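Local coordinates for uncharacterized protein (Treponema denticola ATCC 35404, PDB 6R9N) that probably senses oxygen and Fe(II) for bacterial chemotaxis, using a di-iron centre that stabilises an iron-peroxy species, at residues P190-F195 / L238-G243. Numbering follows the deposited sequence.
Sequences PLIEGF and LNWLSG
Glu193 OE1 accepts a hydrogen bond from a water at 2.8 Å, and the same water takes the indole N-H of Trp240, with NE1 3.2 Å from its oxygen. This water bridge joins two helices of the ODP-family metallo-beta-lactamase fold, 185-199 and 232-242, which have no direct hydrogen bond between the 190-195 and 238-243 segments. The water lies at the edge of the indole, in the plane of the ring. Glu193 reaches the water with an extended chain, CG anti to the backbone N and CD anti to CA. Its CA also meets the ring obliquely, 4.1 Å from Trp240 CZ2. Over one face of the indole comes the buried Ile192, its side chain running opposite to that of Trp240. Its CD1 methyl makes a CH-pi contact, 4.0 Å from the centroid of the six-membered ring and 27° off the ring normal; the methyl is displaced toward CZ3, at 3.6 Å. Trp240 holds CG anti to its backbone N (chi1 169°), which carries the indole toward Ile192 and Glu193; the nearest CA atoms of the two segments, those of Glu193 and Leu241, are 9.6 Å apart. His196, one turn on from Ile192, packs edge-to-face with Trp240 and gives ND1 to a hydrogen bond with Ile192 O. Phe195, on the same helix, touches the bound peroxide, whereas the Ile192 side chain is about 12 Å from it. Within 238-243, Ser242 OG donates to Asn239 O at 3.0 Å, tilted 34° from the carbonyl plane.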
# COMPACT_ATOMS: atom_id res chain seq x y z
N PRO A 190 16.57 16.78 5.95
CA PRO A 190 16.66 16.38 4.54
C PRO A 190 16.38 14.91 4.30
O PRO A 190 16.13 14.53 3.15
CB PRO A 190 18.11 16.72 4.16
CG PRO A 190 18.58 17.67 5.21
CD PRO A 190 17.86 17.26 6.46
N LEU A 191 16.46 14.06 5.33
CA LEU A 191 16.18 12.64 5.16
C LEU A 191 14.69 12.32 5.21
O LEU A 191 14.27 11.26 4.73
CB LEU A 191 16.93 11.85 6.24
CG LEU A 191 18.42 12.18 6.39
CD1 LEU A 191 19.07 11.23 7.37
CD2 LEU A 191 19.14 12.16 5.05
N ILE A 192 13.87 13.22 5.74
CA ILE A 192 12.45 12.97 5.94
C ILE A 192 11.56 13.93 5.17
O ILE A 192 10.36 13.66 5.05
CB ILE A 192 12.09 12.99 7.44
CG1 ILE A 192 12.06 14.42 7.97
CG2 ILE A 192 13.07 12.11 8.24
CD1 ILE A 192 11.56 14.56 9.43
N GLU A 193 12.09 15.04 4.66
CA GLU A 193 11.22 16.10 4.14
C GLU A 193 10.51 15.67 2.86
O GLU A 193 9.28 15.73 2.77
CB GLU A 193 12.04 17.37 3.92
CG GLU A 193 11.18 18.59 3.61
CD GLU A 193 12.01 19.83 3.34
OE1 GLU A 193 11.52 20.95 3.62
OE2 GLU A 193 13.16 19.67 2.87
N GLY A 194 11.27 15.23 1.86
CA GLY A 194 10.67 14.81 0.61
C GLY A 194 9.64 13.71 0.81
O GLY A 194 8.56 13.74 0.22
N PHE A 195 9.96 12.72 1.65
CA PHE A 195 9.04 11.62 1.89
C PHE A 195 7.72 12.12 2.49
O PHE A 195 6.64 11.72 2.05
CB PHE A 195 9.69 10.58 2.79
CG PHE A 195 8.83 9.39 3.06
CD1 PHE A 195 8.75 8.35 2.14
CD2 PHE A 195 8.10 9.30 4.24
CE1 PHE A 195 7.96 7.24 2.39
CE2 PHE A 195 7.28 8.20 4.49
CZ PHE A 195 7.22 7.17 3.57
N LEU A 238 7.04 16.62 16.00
CA LEU A 238 5.61 16.93 16.02
C LEU A 238 5.34 18.37 15.59
O LEU A 238 4.41 18.63 14.82
CB LEU A 238 5.04 16.68 17.42
CG LEU A 238 5.13 15.23 17.88
CD1 LEU A 238 4.47 15.02 19.25
CD2 LEU A 238 4.49 14.34 16.83
N ASN A 239 6.16 19.32 16.06
CA ASN A 239 5.95 20.72 15.67
C ASN A 239 6.13 20.89 14.17
O ASN A 239 5.31 21.54 13.50
CB ASN A 239 6.92 21.64 16.42
CG ASN A 239 6.60 21.73 17.90
OD1 ASN A 239 5.51 21.36 18.35
ND2 ASN A 239 7.57 22.22 18.68
N TRP A 240 7.17 20.27 13.60
CA TRP A 240 7.42 20.37 12.17
C TRP A 240 6.28 19.76 11.36
O TRP A 240 5.81 20.34 10.38
CB TRP A 240 8.75 19.70 11.84
CG TRP A 240 8.99 19.51 10.38
CD1 TRP A 240 9.47 20.44 9.50
CD2 TRP A 240 8.80 18.30 9.63
NE1 TRP A 240 9.58 19.88 8.24
CE2 TRP A 240 9.17 18.58 8.30
CE3 TRP A 240 8.34 17.02 9.96
CZ2 TRP A 240 9.11 17.61 7.30
CZ3 TRP A 240 8.28 16.07 8.97
CH2 TRP A 240 8.66 16.37 7.65
N LEU A 241 5.81 18.57 11.77
CA LEU A 241 4.80 17.86 11.00
C LEU A 241 3.47 18.61 10.99
O LEU A 241 2.80 18.69 9.96
CB LEU A 241 4.61 16.45 11.56
CG LEU A 241 3.65 15.56 10.76
CD1 LEU A 241 4.08 15.46 9.28
CD2 LEU A 241 3.50 14.18 11.39
N SER A 242 3.08 19.18 12.14
CA SER A 242 1.75 19.77 12.25
C SER A 242 1.56 20.93 11.28
O SER A 242 0.43 21.20 10.87
CB SER A 242 1.49 20.24 13.68
OG SER A 242 2.34 21.33 13.99
N GLY A 243 2.63 21.60 10.88
CA GLY A 243 2.56 22.67 9.91
C GLY A 243 2.94 22.30 8.50
O GLY A 243 2.98 23.18 7.64
O HOH W 1 10.30 21.96 5.90